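Local coordinates for nucleotide-binding protein, universal stress protein UspA family (Lactobacillus plantarum, PDB 3S3T) that binds ATP and, as a member of the universal stress protein family, probably takes part in the bacterial stress response, at residues A[11-15]-A[16-20]; A[46-50]-A[51-55]; A[128-131]-A[132-136]. All coordinates share one frame; numbering follows the deposited sequence.

Contact 1: A[11-15]-A[16-20]; sequences PVDSS and DAAQA. With ATP (adenosine-5'-triphosphate), chain I.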
ATOM      1  N   PRO A  11      17.551  -9.604  -4.030  1.00 21.35           N
ATOM      2  CA  PRO A  11      17.011  -9.562  -5.374  1.00 21.08           C
ATOM      3  C   PRO A  11      17.494  -8.287  -6.068  1.00 20.99           C
ATOM      4  O   PRO A  11      17.389  -7.194  -5.495  1.00 20.90           O
ATOM      5  CB  PRO A  11      15.487  -9.596  -5.148  1.00 20.31           C
ATOM      6  CG  PRO A  11      15.301 -10.100  -3.767  1.00 22.22           C
ATOM      7  CD  PRO A  11      16.490  -9.529  -3.025  1.00 21.26           C
ATOM      8  N   VAL A  12      18.021  -8.420  -7.281  1.00 21.16           N
ATOM      9  CA  VAL A  12      18.379  -7.249  -8.066  1.00 21.74           C
ATOM     10  C   VAL A  12      17.698  -7.202  -9.434  1.00 22.29           C
ATOM     11  O   VAL A  12      17.547  -8.224 -10.100  1.00 23.99           O
ATOM     12  CB  VAL A  12      19.911  -7.209  -8.318  1.00 22.14           C
ATOM     13  CG1 VAL A  12      20.664  -6.923  -7.037  1.00 21.55           C
ATOM     14  CG2 VAL A  12      20.363  -8.527  -8.924  1.00 22.96           C
ATOM     15  N   ASP A  13      17.320  -5.997  -9.865  1.00 22.95           N
ATOM     16  CA  ASP A  13      17.032  -5.734 -11.286  1.00 22.61           C
ATOM     17  C   ASP A  13      18.271  -5.058 -11.841  1.00 22.95           C
ATOM     18  O   ASP A  13      19.367  -5.206 -11.260  1.00 22.33           O
ATOM     19  CB  ASP A  13      15.747  -4.910 -11.493  1.00 22.56           C
ATOM     20  CG  ASP A  13      15.790  -3.580 -10.793  1.00 21.07           C
ATOM     21  OD1 ASP A  13      16.895  -3.137 -10.467  1.00 20.25           O
ATOM     22  OD2 ASP A  13      14.737  -2.979 -10.605  1.00 23.81           O
ATOM     23  N   SER A  14      18.129  -4.316 -12.942  1.00 23.03           N
ATOM     24  CA  SER A  14      19.274  -3.767 -13.596  1.00 22.59           C
ATOM     25  C   SER A  14      19.486  -2.326 -13.190  1.00 22.77           C
ATOM     26  O   SER A  14      20.284  -1.632 -13.813  1.00 23.11           O
ATOM     27  CB  SER A  14      19.140  -3.894 -15.131  1.00 23.32           C
ATOM     28  OG  SER A  14      18.004  -3.161 -15.575  1.00 22.49           O
ATOM     29  N   SER A  15      18.784  -1.864 -12.160  1.00 23.09           N
ATOM     30  CA  SER A  15      18.871  -0.458 -11.761  1.00 22.19           C
ATOM     31  C   SER A  15      20.076  -0.161 -10.881  1.00 24.14           C
ATOM     32  O   SER A  15      20.611  -1.058 -10.203  1.00 24.10           O
ATOM     33  CB  SER A  15      17.600  -0.052 -11.036  1.00 21.93           C
ATOM     34  OG  SER A  15      17.511  -0.768  -9.813  1.00 18.62           O
ATOM     35  N   ASP A  16      20.478   1.110 -10.842  1.00 24.40           N
ATOM     36  CA  ASP A  16      21.503   1.540  -9.885  1.00 25.62           C
ATOM     37  C   ASP A  16      21.040   1.294  -8.452  1.00 25.09           C
ATOM     38  O   ASP A  16      21.849   0.903  -7.619  1.00 26.32           O
ATOM     39  CB  ASP A  16      21.829   3.011 -10.034  1.00 26.26           C
ATOM     40  CG  ASP A  16      22.542   3.329 -11.367  1.00 29.78           C
ATOM     41  OD1 ASP A  16      22.953   2.406 -12.103  1.00 32.69           O
ATOM     42  OD2 ASP A  16      22.659   4.507 -11.671  1.00 32.96           O
ATOM     43  N   ALA A  17      19.747   1.492  -8.182  1.00 23.41           N
ATOM     44  CA  ALA A  17      19.221   1.392  -6.835  1.00 23.42           C
ATOM     45  C   ALA A  17      19.387  -0.036  -6.336  1.00 21.97           C
ATOM     46  O   ALA A  17      19.736  -0.230  -5.184  1.00 21.54           O
ATOM     47  CB  ALA A  17      17.724   1.827  -6.757  1.00 23.85           C
ATOM     48  N   ALA A  18      19.134  -1.015  -7.205  1.00 20.97           N
ATOM     49  CA  ALA A  18      19.319  -2.425  -6.865  1.00 20.88           C
ATOM     50  C   ALA A  18      20.777  -2.777  -6.662  1.00 20.79           C
ATOM     51  O   ALA A  18      21.113  -3.603  -5.800  1.00 20.54           O
ATOM     52  CB  ALA A  18      18.700  -3.321  -7.925  1.00 19.03           C
ATOM     53  N   GLN A  19      21.666  -2.181  -7.457  1.00 22.32           N
ATOM     54  CA  GLN A  19      23.095  -2.395  -7.243  1.00 23.07           C
ATOM     55  C   GLN A  19      23.636  -1.769  -5.938  1.00 23.33           C
ATOM     56  O   GLN A  19      24.562  -2.305  -5.306  1.00 23.95           O
ATOM     57  CB  GLN A  19      23.895  -1.874  -8.447  1.00 24.41           C
ATOM     58  CG  GLN A  19      25.384  -2.000  -8.315  1.00 26.73           C
ATOM     59  CD  GLN A  19      25.901  -3.424  -8.174  1.00 29.86           C
ATOM     60  OE1 GLN A  19      25.192  -4.414  -8.450  1.00 28.46           O
ATOM     61  NE2 GLN A  19      27.179  -3.538  -7.767  1.00 29.35           N
ATOM     62  N   ALA A  20      23.091  -0.638  -5.534  1.00 23.87           N
ATOM     63  CA  ALA A  20      23.413  -0.080  -4.223  1.00 24.24           C
ATOM     64  C   ALA A  20      22.918  -1.059  -3.078  1.00 24.37           C
ATOM     65  O   ALA A  20      23.571  -1.232  -2.039  1.00 23.57           O
ATOM     66  CB  ALA A  20      22.774   1.255  -4.090  1.00 25.20           C
TER
HETATM   67  PG  ATP I 501       7.476  -0.337 -10.035  1.00 23.61           P
HETATM   68  O1G ATP I 501       7.923  -1.641 -10.655  1.00 21.33           O
HETATM   69  O2G ATP I 501       6.966   0.632 -11.058  1.00 23.27           O
HETATM   70  O3G ATP I 501       6.477  -0.445  -8.891  1.00 24.20           O
HETATM   71  PB  ATP I 501      10.321   0.282  -9.668  1.00 21.06           P
HETATM   72  O1B ATP I 501      10.944   1.646  -9.600  1.00 18.77           O
HETATM   73  O2B ATP I 501      10.622  -0.575 -10.850  1.00 21.89           O
HETATM   74  O3B ATP I 501       8.748   0.472  -9.458  1.00 19.29           O
HETATM   75  PA  ATP I 501      10.688  -1.988  -7.891  1.00 17.99           P
HETATM   76  O1A ATP I 501      10.358  -2.885  -9.043  1.00 18.16           O
HETATM   77  O2A ATP I 501       9.837  -2.150  -6.699  1.00 16.51           O
HETATM   78  O3A ATP I 501      10.732  -0.448  -8.281  1.00 22.37           O
HETATM   79  O5' ATP I 501      12.249  -2.325  -7.509  1.00 17.23           O
HETATM   80  C5' ATP I 501      12.678  -2.172  -6.157  1.00 18.05           C
HETATM   81  C4' ATP I 501      13.738  -3.225  -5.820  1.00 18.41           C
HETATM   82  O4' ATP I 501      13.103  -4.475  -6.056  1.00 19.63           O
HETATM   83  C3' ATP I 501      14.950  -3.209  -6.737  1.00 17.59           C
HETATM   84  O3' ATP I 501      15.933  -2.268  -6.335  1.00 18.15           O
HETATM   85  C2' ATP I 501      15.354  -4.659  -6.637  1.00 20.13           C
HETATM   86  O2' ATP I 501      16.051  -4.810  -5.408  1.00 20.29           O
HETATM   87  C1' ATP I 501      14.031  -5.411  -6.582  1.00 18.20           C
HETATM   88  N9  ATP I 501      13.615  -5.883  -7.901  1.00 20.85           N
HETATM   89  C8  ATP I 501      12.804  -5.240  -8.797  1.00 19.45           C
HETATM   90  N7  ATP I 501      12.663  -5.969  -9.928  1.00 17.14           N
HETATM   91  C5  ATP I 501      13.387  -7.079  -9.743  1.00 18.68           C
HETATM   92  C6  ATP I 501      13.689  -8.252 -10.554  1.00 20.96           C
HETATM   93  N6  ATP I 501      13.145  -8.343 -11.785  1.00 21.14           N
HETATM   94  N1  ATP I 501      14.508  -9.227 -10.022  1.00 19.20           N
HETATM   95  C2  ATP I 501      15.020  -9.078  -8.789  1.00 21.04           C
HETATM   96  N3  ATP I 501      14.829  -8.013  -7.998  1.00 15.95           N
HETATM   97  C4  ATP I 501      14.022  -7.018  -8.429  1.00 17.54           C

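Contact 2: A[46-50]-A[51-55]; sequences AYHTP and ALDPV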
ATOM      1  N   ALA A  46       4.782 -10.919 -20.076  1.00 27.66           N
ATOM      2  CA  ALA A  46       4.336 -10.222 -21.294  1.00 28.44           C
ATOM      3  C   ALA A  46       3.218 -10.932 -22.024  1.00 29.57           C
ATOM      4  O   ALA A  46       3.295 -12.143 -22.239  1.00 28.46           O
ATOM      5  CB  ALA A  46       5.532 -10.035 -22.283  1.00 29.11           C
ATOM      6  N   TYR A  47       2.211 -10.166 -22.442  1.00 29.54           N
ATOM      7  CA  TYR A  47       1.178 -10.703 -23.266  1.00 31.62           C
ATOM      8  C   TYR A  47       1.790 -11.208 -24.582  1.00 31.29           C
ATOM      9  O   TYR A  47       2.505 -10.477 -25.271  1.00 30.44           O
ATOM     10  CB  TYR A  47       0.123  -9.638 -23.596  1.00 32.53           C
ATOM     11  CG  TYR A  47      -0.933 -10.194 -24.517  1.00 37.39           C
ATOM     12  CD1 TYR A  47      -0.816 -10.098 -25.906  1.00 40.38           C
ATOM     13  CD2 TYR A  47      -2.038 -10.863 -23.989  1.00 42.79           C
ATOM     14  CE1 TYR A  47      -1.767 -10.665 -26.740  1.00 44.94           C
ATOM     15  CE2 TYR A  47      -3.005 -11.415 -24.818  1.00 47.07           C
ATOM     16  CZ  TYR A  47      -2.862 -11.324 -26.179  1.00 46.40           C
ATOM     17  OH  TYR A  47      -3.837 -11.890 -26.959  1.00 54.11           O
ATOM     18  N   HIS A  48       1.486 -12.447 -24.941  1.00 32.23           N
ATOM     19  CA  HIS A  48       1.907 -12.978 -26.230  1.00 33.61           C
ATOM     20  C   HIS A  48       1.134 -14.268 -26.562  1.00 36.11           C
ATOM     21  O   HIS A  48       0.873 -15.046 -25.673  1.00 36.69           O
ATOM     22  CB  HIS A  48       3.416 -13.278 -26.225  1.00 32.88           C
ATOM     23  CG  HIS A  48       3.810 -14.435 -25.368  1.00 32.63           C
ATOM     24  ND1 HIS A  48       3.856 -14.369 -23.988  1.00 31.97           N
ATOM     25  CD2 HIS A  48       4.181 -15.699 -25.695  1.00 34.65           C
ATOM     26  CE1 HIS A  48       4.232 -15.543 -23.502  1.00 32.02           C
ATOM     27  NE2 HIS A  48       4.429 -16.368 -24.521  1.00 34.74           N
ATOM     28  N   THR A  49       0.801 -14.483 -27.830  1.00 39.06           N
ATOM     29  CA  THR A  49       0.179 -15.752 -28.246  1.00 42.12           C
ATOM     30  C   THR A  49       1.295 -16.752 -28.458  1.00 43.94           C
ATOM     31  O   THR A  49       2.477 -16.374 -28.436  1.00 43.12           O
ATOM     32  CB  THR A  49      -0.646 -15.578 -29.518  1.00 43.08           C
ATOM     33  OG1 THR A  49       0.190 -15.114 -30.587  1.00 43.55           O
ATOM     34  CG2 THR A  49      -1.785 -14.592 -29.267  1.00 44.04           C
ATOM     35  N   PRO A  50       0.952 -18.033 -28.695  1.00 46.84           N
ATOM     36  CA  PRO A  50       2.055 -18.982 -28.839  1.00 47.71           C
ATOM     37  C   PRO A  50       2.923 -18.760 -30.093  1.00 48.53           C
ATOM     38  O   PRO A  50       4.098 -19.125 -30.097  1.00 48.86           O
ATOM     39  CB  PRO A  50       1.340 -20.333 -28.905  1.00 49.11           C
ATOM     40  CG  PRO A  50       0.018 -19.976 -29.549  1.00 49.89           C
ATOM     41  CD  PRO A  50      -0.352 -18.707 -28.821  1.00 47.66           C
ATOM     42  N   ALA A  51       2.371 -18.157 -31.138  1.00 49.70           N
ATOM     43  CA  ALA A  51       3.158 -17.863 -32.329  1.00 50.35           C
ATOM     44  C   ALA A  51       4.332 -16.918 -32.001  1.00 49.66           C
ATOM     45  O   ALA A  51       5.342 -16.887 -32.714  1.00 49.87           O
ATOM     46  CB  ALA A  51       2.283 -17.259 -33.408  1.00 50.73           C
ATOM     47  N   LEU A  52       4.196 -16.150 -30.923  1.00 48.66           N
ATOM     48  CA  LEU A  52       5.186 -15.142 -30.591  1.00 47.37           C
ATOM     49  C   LEU A  52       6.269 -15.626 -29.624  1.00 47.01           C
ATOM     50  O   LEU A  52       7.186 -14.841 -29.335  1.00 46.43           O
ATOM     51  CB  LEU A  52       4.479 -13.900 -30.041  1.00 46.81           C
ATOM     52  CG  LEU A  52       4.039 -12.859 -31.062  1.00 46.89           C
ATOM     53  CD1 LEU A  52       5.200 -11.951 -31.419  1.00 46.71           C
ATOM     54  CD2 LEU A  52       3.478 -13.524 -32.307  1.00 50.65           C
ATOM     55  N   ASP A  53       6.202 -16.882 -29.146  1.00 46.80           N
ATOM     56  CA  ASP A  53       7.172 -17.394 -28.138  1.00 46.64           C
ATOM     57  C   ASP A  53       8.637 -17.155 -28.494  1.00 45.79           C
ATOM     58  O   ASP A  53       9.440 -16.867 -27.600  1.00 44.36           O
ATOM     59  CB  ASP A  53       7.066 -18.915 -27.886  1.00 48.34           C
ATOM     60  CG  ASP A  53       5.740 -19.338 -27.302  1.00 50.57           C
ATOM     61  OD1 ASP A  53       5.640 -19.503 -26.062  1.00 54.01           O
ATOM     62  OD2 ASP A  53       4.810 -19.537 -28.106  1.00 53.30           O
ATOM     63  N   PRO A  54       8.997 -17.371 -29.776  1.00 45.94           N
ATOM     64  CA  PRO A  54      10.371 -17.116 -30.217  1.00 45.34           C
ATOM     65  C   PRO A  54      10.804 -15.655 -30.126  1.00 42.84           C
ATOM     66  O   PRO A  54      11.936 -15.398 -29.751  1.00 41.94           O
ATOM     67  CB  PRO A  54      10.369 -17.567 -31.691  1.00 46.89           C
ATOM     68  CG  PRO A  54       8.940 -17.912 -32.035  1.00 48.19           C
ATOM     69  CD  PRO A  54       8.298 -18.255 -30.728  1.00 47.71           C
ATOM     70  N   VAL A  55       9.921 -14.734 -30.512  1.00 40.80           N
ATOM     71  CA  VAL A  55      10.177 -13.300 -30.389  1.00 38.97           C
ATOM     72  C   VAL A  55      10.437 -13.002 -28.896  1.00 36.35           C
ATOM     73  O   VAL A  55      11.495 -12.507 -28.555  1.00 34.86           O
ATOM     74  CB  VAL A  55       9.003 -12.457 -30.934  1.00 38.84           C
ATOM     75  CG1 VAL A  55       9.210 -10.972 -30.653  1.00 39.41           C
ATOM     76  CG2 VAL A  55       8.787 -12.721 -32.430  1.00 41.28           C
TER

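Contact 3: A[128-131]-A[132-136]; sequences GSTT and SYVVD. With ATP (adenosine-5'-triphosphate), chain I.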
ATOM      1  N   GLY A 128       8.991   1.306  -4.622  1.00 18.51           N
ATOM      2  CA  GLY A 128       8.418   0.531  -5.704  1.00 19.66           C
ATOM      3  C   GLY A 128       7.514  -0.614  -5.286  1.00 19.04           C
ATOM      4  O   GLY A 128       7.534  -1.073  -4.118  1.00 19.65           O
ATOM      5  N   SER A 129       6.736  -1.095  -6.248  1.00 17.25           N
ATOM      6  CA  SER A 129       5.701  -2.064  -5.964  1.00 17.59           C
ATOM      7  C   SER A 129       6.326  -3.456  -5.701  1.00 17.55           C
ATOM      8  O   SER A 129       5.781  -4.205  -4.930  1.00 16.70           O
ATOM      9  CB  SER A 129       4.648  -2.115  -7.081  1.00 17.59           C
ATOM     10  OG  SER A 129       5.172  -2.600  -8.288  1.00 17.15           O
ATOM     11  N   THR A 130       7.470  -3.767  -6.295  1.00 17.83           N
ATOM     12  CA  THR A 130       8.162  -5.038  -5.968  1.00 18.19           C
ATOM     13  C   THR A 130       8.588  -5.022  -4.504  1.00 17.23           C
ATOM     14  O   THR A 130       8.296  -5.964  -3.765  1.00 16.94           O
ATOM     15  CB  THR A 130       9.374  -5.353  -6.875  1.00 18.90           C
ATOM     16  OG1 THR A 130       8.997  -5.283  -8.247  1.00 19.24           O
ATOM     17  CG2 THR A 130       9.938  -6.768  -6.598  1.00 18.37           C
ATOM     18  N   THR A 131       9.213  -3.930  -4.063  1.00 17.97           N
ATOM     19  CA  THR A 131       9.645  -3.790  -2.710  1.00 17.08           C
ATOM     20  C   THR A 131       8.488  -3.800  -1.726  1.00 18.48           C
ATOM     21  O   THR A 131       8.543  -4.562  -0.732  1.00 15.60           O
ATOM     22  CB  THR A 131      10.537  -2.555  -2.496  1.00 19.16           C
ATOM     23  OG1 THR A 131      11.750  -2.735  -3.211  1.00 17.76           O
ATOM     24  CG2 THR A 131      10.882  -2.347  -1.017  1.00 16.58           C
ATOM     25  N   SER A 132       7.426  -3.033  -1.960  1.00 18.27           N
ATOM     26  CA  SER A 132       6.312  -3.087  -0.993  1.00 20.35           C
ATOM     27  C   SER A 132       5.693  -4.505  -0.938  1.00 18.88           C
ATOM     28  O   SER A 132       5.279  -4.958   0.128  1.00 20.97           O
ATOM     29  CB  SER A 132       5.269  -2.000  -1.249  1.00 21.25           C
ATOM     30  OG  SER A 132       4.630  -2.241  -2.466  1.00 25.90           O
ATOM     31  N   TYR A 133       5.615  -5.186  -2.068  1.00 18.05           N
ATOM     32  CA  TYR A 133       5.045  -6.542  -2.094  1.00 17.67           C
ATOM     33  C   TYR A 133       5.899  -7.495  -1.222  1.00 17.93           C
ATOM     34  O   TYR A 133       5.357  -8.222  -0.359  1.00 16.62           O
ATOM     35  CB  TYR A 133       4.983  -7.089  -3.496  1.00 18.62           C
ATOM     36  CG  TYR A 133       4.389  -8.457  -3.555  1.00 16.78           C
ATOM     37  CD1 TYR A 133       5.153  -9.581  -3.316  1.00 19.79           C
ATOM     38  CD2 TYR A 133       3.029  -8.619  -3.758  1.00 19.06           C
ATOM     39  CE1 TYR A 133       4.589 -10.859  -3.390  1.00 20.36           C
ATOM     40  CE2 TYR A 133       2.432  -9.885  -3.770  1.00 18.70           C
ATOM     41  CZ  TYR A 133       3.208 -10.993  -3.592  1.00 22.50           C
ATOM     42  OH  TYR A 133       2.636 -12.258  -3.602  1.00 19.30           O
ATOM     43  N   VAL A 134       7.206  -7.454  -1.450  1.00 17.30           N
ATOM     44  CA  VAL A 134       8.142  -8.270  -0.700  1.00 17.46           C
ATOM     45  C   VAL A 134       8.160  -7.904   0.794  1.00 17.85           C
ATOM     46  O   VAL A 134       8.106  -8.786   1.655  1.00 16.73           O
ATOM     47  CB  VAL A 134       9.529  -8.334  -1.377  1.00 16.94           C
ATOM     48  CG1 VAL A 134      10.498  -9.317  -0.627  1.00 18.17           C
ATOM     49  CG2 VAL A 134       9.376  -8.862  -2.800  1.00 17.48           C
ATOM     50  N   VAL A 135       8.178  -6.621   1.141  1.00 17.51           N
ATOM     51  CA  VAL A 135       8.097  -6.298   2.550  1.00 18.76           C
ATOM     52  C   VAL A 135       6.866  -6.964   3.217  1.00 18.97           C
ATOM     53  O   VAL A 135       6.943  -7.491   4.347  1.00 19.60           O
ATOM     54  CB  VAL A 135       8.084  -4.727   2.771  1.00 19.37           C
ATOM     55  CG1 VAL A 135       7.643  -4.373   4.199  1.00 21.01           C
ATOM     56  CG2 VAL A 135       9.493  -4.090   2.470  1.00 20.89           C
ATOM     57  N   ASP A 136       5.742  -6.931   2.513  1.00 17.61           N
ATOM     58  CA  ASP A 136       4.491  -7.470   2.979  1.00 18.45           C
ATOM     59  C   ASP A 136       4.541  -8.993   3.117  1.00 19.18           C
ATOM     60  O   ASP A 136       4.167  -9.564   4.157  1.00 20.62           O
ATOM     61  CB  ASP A 136       3.444  -7.071   1.946  1.00 20.18           C
ATOM     62  CG  ASP A 136       2.031  -7.272   2.417  1.00 24.49           C
ATOM     63  OD1 ASP A 136       1.825  -7.965   3.421  1.00 28.48           O
ATOM     64  OD2 ASP A 136       1.139  -6.692   1.765  1.00 32.45           O
TER
HETATM   65  PG  ATP I 501       7.476  -0.337 -10.035  1.00 23.61           P
HETATM   66  O1G ATP I 501       7.923  -1.641 -10.655  1.00 21.33           O
HETATM   67  O2G ATP I 501       6.966   0.632 -11.058  1.00 23.27           O
HETATM   68  O3G ATP I 501       6.477  -0.445  -8.891  1.00 24.20           O
HETATM   69  PB  ATP I 501      10.321   0.282  -9.668  1.00 21.06           P
HETATM   70  O1B ATP I 501      10.944   1.646  -9.600  1.00 18.77           O
HETATM   71  O2B ATP I 501      10.622  -0.575 -10.850  1.00 21.89           O
HETATM   72  O3B ATP I 501       8.748   0.472  -9.458  1.00 19.29           O
HETATM   73  PA  ATP I 501      10.688  -1.988  -7.891  1.00 17.99           P
HETATM   74  O1A ATP I 501      10.358  -2.885  -9.043  1.00 18.16           O
HETATM   75  O2A ATP I 501       9.837  -2.150  -6.699  1.00 16.51           O
HETATM   76  O3A ATP I 501      10.732  -0.448  -8.281  1.00 22.37           O
HETATM   77  O5' ATP I 501      12.249  -2.325  -7.509  1.00 17.23           O
HETATM   78  C5' ATP I 501      12.678  -2.172  -6.157  1.00 18.05           C
HETATM   79  C4' ATP I 501      13.738  -3.225  -5.820  1.00 18.41           C
HETATM   80  O4' ATP I 501      13.103  -4.475  -6.056  1.00 19.63           O
HETATM   81  C3' ATP I 501      14.950  -3.209  -6.737  1.00 17.59           C
HETATM   82  O3' ATP I 501      15.933  -2.268  -6.335  1.00 18.15           O
HETATM   83  C2' ATP I 501      15.354  -4.659  -6.637  1.00 20.13           C
HETATM   84  O2' ATP I 501      16.051  -4.810  -5.408  1.00 20.29           O
HETATM   85  C1' ATP I 501      14.031  -5.411  -6.582  1.00 18.20           C
HETATM   86  N9  ATP I 501      13.615  -5.883  -7.901  1.00 20.85           N
HETATM   87  C8  ATP I 501      12.804  -5.240  -8.797  1.00 19.45           C
HETATM   88  N7  ATP I 501      12.663  -5.969  -9.928  1.00 17.14           N
HETATM   89  C5  ATP I 501      13.387  -7.079  -9.743  1.00 18.68           C
HETATM   90  C6  ATP I 501      13.689  -8.252 -10.554  1.00 20.96           C
HETATM   91  N6  ATP I 501      13.145  -8.343 -11.785  1.00 21.14           N
HETATM   92  N1  ATP I 501      14.508  -9.227 -10.022  1.00 19.20           N
HETATM   93  C2  ATP I 501      15.020  -9.078  -8.789  1.00 21.04           C
HETATM   94  N3  ATP I 501      14.829  -8.013  -7.998  1.00 15.95           N
HETATM   95  C4  ATP I 501      14.022  -7.018  -8.429  1.00 17.54           C

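Contact 1: A[11-15]-A[16-20]
Asp13 OD1 is gripped by two donors of Ser15 while it rests on the methyl of Ala18. Ser15 OG donates to the syn lone pair of Asp13 OD1 over a short 2.5 Å, and Ser15 N reaches the same Asp13 OD1 at 2.8 Å from above the carboxylate plane, closing an Asx turn. The same hydroxyl, Ser15 OG, accepts from Ala18 N at 3.1 Å with a fairly straight N-H (158°), the classic N-cap bond. With its chi1 of 66°, OG sits between the backbone N and the carbonyl carbon of Ser15, within range of both the carboxylate and the first turn of the helix. The hydroxyl thus relays the hold from Asp13 to the helix start, which Gln19 N completes by bonding Ser15 O at 3.1 Å. Ala18 CB meets Asp13 OD1 at 3.1 Å, and from beside it Val12 CB approaches Ala18 CB at 4.1 Å. The other carboxylate oxygen, Asp13 OD2, receives a weak bond from Thr119 N. ATP lies alongside: its O2' donates to Pro11 O at 2.7 Å, and Ala18 CB stands 3.4 Å from ATP O3'. This is the turn from strand 7-11 into helix 16-32, with Pro11 packed on strand 111-115 and Val12 on Met71 and Arg74 of helix 53-78.

Contact 2: A[46-50]-A[51-55]
The entry to the long helix 53-78 is a short 3-10 turn, approached by the loop that leaves strand 35-43, and here His48 and Thr49 of the loop meet Leu52 and Asp53 just beyond the bend. Leu52 N bonds to Thr49 O at 3.0 Å, arriving well above the carbonyl plane (53° out of it), as suits so tight a turn. A further bond, from Asp53 N to Pro50 O, is doubtful. His48 is set with CG between its backbone N and carbonyl carbon (chi1 70°), a rotation that turns the ND1 edge of the ring back toward Ala46: His48 ND1 donates to Ala46 O at 2.9 Å, almost straight and in the ring plane. His48 CB meanwhile packs on Leu52 CB at 4.0 Å. The other ring nitrogen, His48 NE2, lies 3.7 Å from Asp53 OD1, though the placement of that carboxylate is doubtful. An alanine here in place of His48 would probably leave Ala46 O without its N-H partner and open a gap beside Leu52 and Leu59 of the second subunit. That Leu59 packs on both His48 and Leu52, and His66 of the same neighbouring subunit stacks on Tyr47, placing the bend at a subunit interface. Chemically, the bond to Ala46 O implies a hydrogen on ND1 and fixes the rotation of the imidazole, while any influence of Asp53 on the ring stays uncertain.

Contact 3: A[128-131]-A[132-136]
From Gly128, the N-cap, the chain enters regular helix at once: Ser132 N bonds to Gly128 O in its carbonyl plane at 2.9 Å, and the same i to i+4 step links Val134 N to Thr130 O and Val135 N to Thr131 O. Ser129 and Thr130 turn their hydroxyls to ATP. Ser129 grips one gamma-phosphate oxygen, ATP O3G, twice, through OG at 2.6 Å and through its own N at 2.7 Å. Thr130 divides its two branches: OG1, beside the backbone N (chi1 -53°), donates to ATP O1A at 2.9 Å, while CG2 lies near the adenine and ribose. Thr131 N adds a bond to ATP O2A at 3.2 Å, and the Thr130 N bond to that oxygen is weak. ATP lies close against Gly128, its O2A 3.1 Å from Gly128 C. Further along, Thr131 CG2 meets Val135 CG2 at 4.1 Å, and both side chains pack on Val144 of strand 141-145, while Thr131 OG1 bonds to Gly115 O. Tyr133 turns off to Glu100. A helix start whose amides and hydroxyls hold phosphates, with partial positive charge likely to favour the anion, is typical of ATP-binding universal stress proteins; Gly115, Gly118, Gly128 and Ser129 match their G-2X-G-9X-G(S/T) motif.

Contacts 1 and 3 hold different parts of one ATP molecule: 11-20 lies along its ribose and adenine, 128-131 along its phosphates. Their centres are 14 Å apart and their nearest atoms about 6 Å, with no direct touch, so the nucleotide bridges the gap between two helix starts that follow neighbouring strands of the parallel sheet. Contact 2 stands apart at the surface, its centre about 27 Å from that of contact 1 and 28 Å from that of contact 3. It lies at a subunit interface: it and contact 3 both meet the second subunit, whose Lys96 also bonds to this ATP. Pocket and interface are thus connected through the second subunit.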